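Local coordinates for endo-1,3-beta-glucanase, family GH16 (Zobellia galactanivorans, PDB 5FUI), which binds the beta-1,3-glucan laminarin through the C-terminal family 6 carbohydrate-binding module of a marine bacterial laminarinase, at residues A[47-59]-A[122-132]. Numbering follows the deposited sequence.
With MG (magnesium ion), chain E.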
ATOM      1  N   TYR A  47      -6.077   4.144  -5.744  1.00 12.60           N
ATOM      2  CA  TYR A  47      -5.162   4.638  -6.810  1.00 11.13           C
ATOM      3  C   TYR A  47      -5.698   4.167  -8.171  1.00 14.08           C
ATOM      4  O   TYR A  47      -5.649   2.997  -8.504  1.00 14.33           O
ATOM      5  CB  TYR A  47      -3.778   4.012  -6.564  1.00 12.64           C
ATOM      6  CG  TYR A  47      -3.229   4.281  -5.185  1.00 11.44           C
ATOM      7  CD1 TYR A  47      -3.540   3.430  -4.087  1.00 11.15           C
ATOM      8  CD2 TYR A  47      -2.422   5.445  -4.928  1.00 10.43           C
ATOM      9  CE1 TYR A  47      -3.026   3.690  -2.810  1.00  9.96           C
ATOM     10  CE2 TYR A  47      -1.919   5.698  -3.641  1.00 11.42           C
ATOM     11  CZ  TYR A  47      -2.280   4.838  -2.565  1.00 11.49           C
ATOM     12  OH  TYR A  47      -1.846   5.031  -1.301  1.00 12.13           O
ATOM     13  N   PRO A  48      -6.268   5.076  -8.976  1.00 16.56           N
ATOM     14  CA  PRO A  48      -6.809   4.660 -10.286  1.00 16.71           C
ATOM     15  C   PRO A  48      -5.683   4.444 -11.341  1.00 14.33           C
ATOM     16  O   PRO A  48      -4.559   4.973 -11.251  1.00 15.35           O
ATOM     17  CB  PRO A  48      -7.700   5.830 -10.679  1.00 19.28           C
ATOM     18  CG  PRO A  48      -6.920   6.991 -10.167  1.00 23.55           C
ATOM     19  CD  PRO A  48      -6.566   6.504  -8.733  1.00 22.06           C
ATOM     20  N   GLY A  49      -6.036   3.649 -12.334  1.00 14.29           N
ATOM     21  CA  GLY A  49      -5.215   3.592 -13.521  1.00 13.71           C
ATOM     22  C   GLY A  49      -3.930   2.848 -13.385  1.00 11.57           C
ATOM     23  O   GLY A  49      -2.921   3.135 -14.071  1.00 15.97           O
ATOM     24  N   ILE A  50      -3.905   1.825 -12.518  1.00 12.25           N
ATOM     25  CA  ILE A  50      -2.660   1.052 -12.342  1.00 12.82           C
ATOM     26  C   ILE A  50      -2.624  -0.095 -13.410  1.00 13.27           C
ATOM     27  O   ILE A  50      -3.547  -0.996 -13.453  1.00 13.97           O
ATOM     28  CB  ILE A  50      -2.535   0.490 -10.887  1.00 12.59           C
ATOM     29  CG1 ILE A  50      -2.632   1.615  -9.848  1.00 13.20           C
ATOM     30  CG2 ILE A  50      -1.269  -0.358 -10.837  1.00 14.43           C
ATOM     31  CD1 ILE A  50      -1.748   2.781 -10.171  1.00 12.38           C
ATOM     32  N   ASN A  51      -1.619  -0.001 -14.270  1.00 14.11           N
ATOM     33  CA  ASN A  51      -1.529  -0.940 -15.361  1.00 15.31           C
ATOM     34  C   ASN A  51      -0.626  -2.161 -15.030  1.00 13.85           C
ATOM     35  O   ASN A  51       0.492  -2.000 -14.487  1.00 15.17           O
ATOM     36  CB  ASN A  51      -1.103  -0.257 -16.697  1.00 14.89           C
ATOM     37  CG  ASN A  51      -1.104  -1.256 -17.855  1.00 20.33           C
ATOM     38  OD1 ASN A  51      -2.166  -1.678 -18.336  1.00 26.51           O
ATOM     39  ND2 ASN A  51       0.091  -1.675 -18.269  1.00 23.36           N
ATOM     40  N   PHE A  52      -1.164  -3.394 -15.286  1.00 12.07           N
ATOM     41  CA  PHE A  52      -0.453  -4.651 -15.188  1.00 13.06           C
ATOM     42  C   PHE A  52      -0.365  -5.076 -16.640  1.00 13.94           C
ATOM     43  O   PHE A  52      -1.352  -5.566 -17.209  1.00 15.41           O
ATOM     44  CB  PHE A  52      -1.244  -5.623 -14.300  1.00 12.94           C
ATOM     45  CG  PHE A  52      -1.342  -5.197 -12.857  1.00 11.48           C
ATOM     46  CD1 PHE A  52      -2.284  -4.182 -12.461  1.00 12.49           C
ATOM     47  CD2 PHE A  52      -0.452  -5.744 -11.891  1.00 13.61           C
ATOM     48  CE1 PHE A  52      -2.393  -3.800 -11.109  1.00 11.99           C
ATOM     49  CE2 PHE A  52      -0.588  -5.366 -10.540  1.00 13.21           C
ATOM     50  CZ  PHE A  52      -1.532  -4.417 -10.150  1.00 12.57           C
ATOM     51  N   PRO A  53       0.787  -4.901 -17.269  1.00 14.21           N
ATOM     52  CA  PRO A  53       0.814  -5.081 -18.758  1.00 17.61           C
ATOM     53  C   PRO A  53       0.782  -6.527 -19.193  1.00 17.07           C
ATOM     54  O   PRO A  53       0.468  -6.779 -20.366  1.00 18.52           O
ATOM     55  CB  PRO A  53       2.179  -4.532 -19.173  1.00 19.07           C
ATOM     56  CG  PRO A  53       3.004  -4.531 -17.913  1.00 20.82           C
ATOM     57  CD  PRO A  53       2.032  -4.250 -16.769  1.00 16.20           C
ATOM     58  N   SER A  54       1.124  -7.472 -18.318  1.00 14.21           N
ATOM     59  CA  SER A  54       1.089  -8.871 -18.671  1.00 14.37           C
ATOM     60  C   SER A  54       0.291  -9.686 -17.592  1.00 18.58           C
ATOM     61  O   SER A  54       0.071  -9.226 -16.428  1.00 18.07           O
ATOM     62  CB  SER A  54       2.468  -9.432 -18.972  1.00 22.19           C
ATOM     63  OG  SER A  54       3.278  -9.330 -17.883  1.00 28.35           O
ATOM     64  N   SER A  55      -0.202 -10.859 -17.963  1.00 14.86           N
ATOM     65  CA  SER A  55      -0.884 -11.743 -17.032  1.00 15.35           C
ATOM     66  C   SER A  55       0.186 -12.590 -16.383  1.00 15.65           C
ATOM     67  O   SER A  55       1.042 -13.199 -17.043  1.00 20.53           O
ATOM     68  CB  SER A  55      -1.821 -12.609 -17.793  1.00 14.16           C
ATOM     69  OG  SER A  55      -2.827 -11.817 -18.422  1.00 16.22           O
ATOM     70  N   GLY A  56       0.184 -12.683 -15.081  1.00 13.73           N
ATOM     71  CA  GLY A  56       1.191 -13.501 -14.477  1.00 12.81           C
ATOM     72  C   GLY A  56       1.438 -13.022 -13.045  1.00 12.98           C
ATOM     73  O   GLY A  56       0.612 -12.257 -12.459  1.00 13.14           O
ATOM     74  N   ASN A  57       2.523 -13.489 -12.476  1.00 14.60           N
ATOM     75  CA  ASN A  57       2.840 -13.195 -11.097  1.00 13.08           C
ATOM     76  C   ASN A  57       3.620 -11.916 -10.960  1.00 15.48           C
ATOM     77  O   ASN A  57       4.545 -11.655 -11.704  1.00 20.69           O
ATOM     78  CB  ASN A  57       3.481 -14.388 -10.399  1.00 16.92           C
ATOM     79  CG  ASN A  57       2.523 -15.576 -10.377  1.00 31.77           C
ATOM     80  OD1 ASN A  57       1.331 -15.488  -9.980  1.00 34.10           O
ATOM     81  ND2 ASN A  57       3.027 -16.677 -10.873  1.00 27.19           N
ATOM     82  N   TYR A  58       3.187 -11.091 -10.040  1.00 12.50           N
ATOM     83  CA  TYR A  58       3.868  -9.836  -9.750  1.00 11.41           C
ATOM     84  C   TYR A  58       4.345  -9.814  -8.289  1.00 11.21           C
ATOM     85  O   TYR A  58       3.656 -10.369  -7.376  1.00 12.96           O
ATOM     86  CB  TYR A  58       2.889  -8.659  -9.863  1.00 12.40           C
ATOM     87  CG  TYR A  58       2.511  -8.343 -11.277  1.00 13.20           C
ATOM     88  CD1 TYR A  58       1.571  -9.097 -11.967  1.00 14.15           C
ATOM     89  CD2 TYR A  58       3.153  -7.301 -11.969  1.00 14.91           C
ATOM     90  CE1 TYR A  58       1.215  -8.820 -13.263  1.00 13.94           C
ATOM     91  CE2 TYR A  58       2.843  -6.967 -13.286  1.00 16.50           C
ATOM     92  CZ  TYR A  58       1.860  -7.752 -13.954  1.00 14.57           C
ATOM     93  OH  TYR A  58       1.580  -7.429 -15.278  1.00 14.07           O
ATOM     94  N   LEU A  59       5.467  -9.122  -8.099  1.00  9.73           N
ATOM     95  CA  LEU A  59       5.894  -8.781  -6.712  1.00 10.40           C
ATOM     96  C   LEU A  59       5.350  -7.385  -6.441  1.00 10.48           C
ATOM     97  O   LEU A  59       5.626  -6.422  -7.222  1.00 11.99           O
ATOM     98  CB  LEU A  59       7.460  -8.792  -6.617  1.00 10.47           C
ATOM     99  CG  LEU A  59       7.969  -8.462  -5.203  1.00 11.35           C
ATOM    100  CD1 LEU A  59       7.620  -9.611  -4.255  1.00 12.75           C
ATOM    101  CD2 LEU A  59       9.532  -8.254  -5.353  1.00 14.15           C
ATOM    102  N   GLY A 122      -2.540   2.127  12.738  1.00 12.33           N
ATOM    103  CA  GLY A 122      -1.268   2.308  13.460  1.00 12.51           C
ATOM    104  C   GLY A 122      -0.032   2.016  12.628  1.00 11.79           C
ATOM    105  O   GLY A 122       0.976   1.672  13.178  1.00 15.98           O
ATOM    106  N   TRP A 123      -0.129   2.191  11.327  1.00 11.29           N
ATOM    107  CA  TRP A 123       0.971   1.979  10.385  1.00 10.13           C
ATOM    108  C   TRP A 123       1.010   3.123   9.408  1.00  9.85           C
ATOM    109  O   TRP A 123       0.002   3.873   9.228  1.00  9.92           O
ATOM    110  CB  TRP A 123       0.849   0.606   9.647  1.00 10.57           C
ATOM    111  CG  TRP A 123      -0.493   0.453   8.923  1.00  9.13           C
ATOM    112  CD1 TRP A 123      -1.697   0.120   9.513  1.00 10.82           C
ATOM    113  CD2 TRP A 123      -0.769   0.678   7.500  1.00  9.04           C
ATOM    114  NE1 TRP A 123      -2.709   0.048   8.552  1.00 10.46           N
ATOM    115  CE2 TRP A 123      -2.171   0.429   7.316  1.00  9.69           C
ATOM    116  CE3 TRP A 123       0.004   1.062   6.379  1.00 10.84           C
ATOM    117  CZ2 TRP A 123      -2.782   0.559   6.077  1.00  9.04           C
ATOM    118  CZ3 TRP A 123      -0.639   1.123   5.115  1.00 10.48           C
ATOM    119  CH2 TRP A 123      -2.005   0.887   4.999  1.00  9.85           C
ATOM    120  N   ASN A 124       2.239   3.332   8.860  1.00  8.73           N
ATOM    121  CA  ASN A 124       2.467   4.411   7.841  1.00  8.93           C
ATOM    122  C   ASN A 124       2.875   3.772   6.531  1.00  9.22           C
ATOM    123  O   ASN A 124       3.465   2.624   6.558  1.00  8.97           O
ATOM    124  CB  ASN A 124       3.583   5.336   8.262  1.00  9.78           C
ATOM    125  CG  ASN A 124       3.257   6.212   9.485  1.00 10.43           C
ATOM    126  OD1 ASN A 124       4.220   6.697  10.153  1.00 14.10           O
ATOM    127  ND2 ASN A 124       2.018   6.379   9.817  1.00  9.02           N
ATOM    128  N   ILE A 125       2.670   4.436   5.392  1.00  8.84           N
ATOM    129  CA  ILE A 125       3.196   3.913   4.139  1.00  8.54           C
ATOM    130  C   ILE A 125       3.723   5.046   3.244  1.00  9.10           C
ATOM    131  O   ILE A 125       3.081   6.086   3.107  1.00  9.70           O
ATOM    132  CB  ILE A 125       2.103   3.053   3.427  1.00  8.10           C
ATOM    133  CG1 ILE A 125       2.663   2.565   2.100  1.00  8.65           C
ATOM    134  CG2 ILE A 125       0.769   3.897   3.227  1.00 10.82           C
ATOM    135  CD1 ILE A 125       1.839   1.414   1.507  1.00 10.03           C
ATOM    136  N   ASN A 126       4.881   4.788   2.651  1.00  7.98           N
ATOM    137  CA  ASN A 126       5.603   5.754   1.843  1.00  9.02           C
ATOM    138  C   ASN A 126       5.282   5.547   0.324  1.00  9.46           C
ATOM    139  O   ASN A 126       4.908   6.515  -0.394  1.00 11.22           O
ATOM    140  CB  ASN A 126       7.133   5.647   2.106  1.00  9.78           C
ATOM    141  CG  ASN A 126       7.974   6.622   1.307  1.00 12.94           C
ATOM    142  OD1 ASN A 126       7.479   7.535   0.685  1.00 13.89           O
ATOM    143  ND2 ASN A 126       9.307   6.422   1.349  1.00 12.24           N
ATOM    144  N   TRP A 127       5.364   4.287  -0.126  1.00  9.81           N
ATOM    145  CA  TRP A 127       5.125   3.989  -1.534  1.00  9.58           C
ATOM    146  C   TRP A 127       4.831   2.498  -1.662  1.00  8.30           C
ATOM    147  O   TRP A 127       4.981   1.714  -0.744  1.00 10.44           O
ATOM    148  CB  TRP A 127       6.345   4.394  -2.461  1.00 10.66           C
ATOM    149  CG  TRP A 127       7.705   4.007  -2.015  1.00 10.07           C
ATOM    150  CD1 TRP A 127       8.707   4.867  -1.539  1.00 10.39           C
ATOM    151  CD2 TRP A 127       8.281   2.662  -2.019  1.00 10.73           C
ATOM    152  NE1 TRP A 127       9.865   4.121  -1.237  1.00 11.85           N
ATOM    153  CE2 TRP A 127       9.669   2.804  -1.526  1.00 10.77           C
ATOM    154  CE3 TRP A 127       7.817   1.361  -2.399  1.00 10.00           C
ATOM    155  CZ2 TRP A 127      10.545   1.733  -1.459  1.00 11.32           C
ATOM    156  CZ3 TRP A 127       8.725   0.285  -2.247  1.00 10.74           C
ATOM    157  CH2 TRP A 127      10.025   0.466  -1.774  1.00 12.09           C
ATOM    158  N   ILE A 128       4.374   2.183  -2.880  1.00  9.80           N
ATOM    159  CA  ILE A 128       4.087   0.857  -3.366  1.00  9.44           C
ATOM    160  C   ILE A 128       4.957   0.637  -4.633  1.00 10.54           C
ATOM    161  O   ILE A 128       5.103   1.572  -5.455  1.00 11.84           O
ATOM    162  CB  ILE A 128       2.582   0.666  -3.741  1.00  9.77           C
ATOM    163  CG1 ILE A 128       1.658   1.049  -2.564  1.00 11.30           C
ATOM    164  CG2 ILE A 128       2.337  -0.777  -4.216  1.00 10.20           C
ATOM    165  CD1 ILE A 128       0.934   2.361  -2.788  1.00 16.67           C
ATOM    166  N   ARG A 129       5.542  -0.558  -4.807  1.00  9.44           N
ATOM    167  CA  ARG A 129       6.326  -0.843  -6.036  1.00 10.01           C
ATOM    168  C   ARG A 129       5.879  -2.172  -6.564  1.00  9.78           C
ATOM    169  O   ARG A 129       5.906  -3.179  -5.875  1.00 11.96           O
ATOM    170  CB  ARG A 129       7.840  -0.780  -5.676  1.00 13.10           C
ATOM    171  CG  ARG A 129       8.778  -0.999  -6.850  1.00 14.37           C
ATOM    172  CD  ARG A 129      10.200  -0.493  -6.551  1.00 14.52           C
ATOM    173  NE  ARG A 129      10.790  -1.209  -5.451  1.00 15.47           N
ATOM    174  CZ  ARG A 129      11.715  -0.735  -4.576  1.00 16.40           C
ATOM    175  NH1 ARG A 129      12.192   0.526  -4.741  1.00 17.49           N
ATOM    176  NH2 ARG A 129      12.118  -1.592  -3.568  1.00 17.12           N
ATOM    177  N   ILE A 130       5.587  -2.163  -7.866  1.00 10.55           N
ATOM    178  CA  ILE A 130       5.078  -3.334  -8.555  1.00 11.37           C
ATOM    179  C   ILE A 130       6.124  -3.820  -9.580  1.00 12.16           C
ATOM    180  O   ILE A 130       6.543  -2.982 -10.414  1.00 14.60           O
ATOM    181  CB  ILE A 130       3.719  -3.074  -9.239  1.00 11.38           C
ATOM    182  CG1 ILE A 130       2.679  -2.674  -8.150  1.00 12.53           C
ATOM    183  CG2 ILE A 130       3.269  -4.310 -10.060  1.00 13.58           C
ATOM    184  CD1 ILE A 130       1.362  -2.041  -8.701  1.00 12.70           C
ATOM    185  N   THR A 131       6.529  -5.091  -9.525  1.00 12.29           N
ATOM    186  CA  THR A 131       7.588  -5.628 -10.411  1.00 14.27           C
ATOM    187  C   THR A 131       7.117  -6.931 -11.060  1.00 14.44           C
ATOM    188  O   THR A 131       6.594  -7.802 -10.426  1.00 15.54           O
ATOM    189  CB  THR A 131       8.878  -5.927  -9.592  1.00 13.21           C
ATOM    190  OG1 THR A 131       9.282  -4.701  -8.981  1.00 17.48           O
ATOM    191  CG2 THR A 131       9.993  -6.408 -10.517  1.00 19.30           C
ATOM    192  N   LYS A 132       7.318  -7.067 -12.386  1.00 18.79           N
ATOM    193  CA  LYS A 132       7.074  -8.430 -12.918  1.00 22.59           C
ATOM    194  C   LYS A 132       8.323  -9.140 -13.294  1.00 28.89           C
ATOM    195  O   LYS A 132       9.138  -8.486 -13.898  1.00 37.72           O
ATOM    196  CB  LYS A 132       6.009  -8.468 -13.983  1.00 29.47           C
ATOM    197  CG  LYS A 132       5.721  -9.908 -14.464  1.00 30.33           C
ATOM    198  CD  LYS A 132       4.243 -10.014 -14.686  1.00 30.14           C
ATOM    199  CE  LYS A 132       3.854 -11.346 -15.277  1.00 30.05           C
ATOM    200  NZ  LYS A 132       4.448 -11.450 -16.654  1.00 33.19           N
TER
HETATM  201 MG    MG E1386       5.797   8.722  -0.470  1.00 10.89          MG
HETATM  202  O   HOH W   1       7.184  10.319  -1.470  1.00 30.25           O
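Lys-132 NZ donates a hydrogen bond of 2.7 Å to Ser-54 OG, fixing the C-terminal side chain to the turn between strands 47-52 and 56-59. The lysine chain runs over one face of the Tyr-58 ring, with CD 3.5 Å from the ring centroid in a CH-pi contact; NZ stands well above the same face, at a distance that allows at most a weak cation-pi attraction. A bend at chi2 (141°) brings CD over the ring, and a second at chi4 (-65°) turns NZ up from it to the serine hydroxyl. The opposite face of Tyr-58 receives the edge of Phe-52, whose CD2 sits over the ring centre, and Tyr-58 OH donates a hydrogen bond to Ser-54 O at 2.6 Å. Leu-59 and Thr-131 form an antiparallel hydrogen-bonded pair: Leu-59 N reaches Thr-131 O at 2.9 Å and Thr-131 N reaches Leu-59 O at 2.8 Å. Ile-130 points its two branches into the interior, CG2 against Tyr-58 CD2 (3.6 Å) and CD1 against Ile-50 CG2 (3.8 Å). Farther along, Ile-128 CD1 lies over one face of Tyr-47, whose hydroxyl is hydrogen-bonded to Ala-15 O. Asn-126 chelates the magnesium ion through its backbone O and OD1, with Glu-14, Glu-16, the backbone O of Glu-34 and a water completing the ligands. In this CBM6 beta-sandwich, strand 124-131 lies between strands 10-14 and 56-66 of one sheet, while strand 44-52 belongs to the facing sheet.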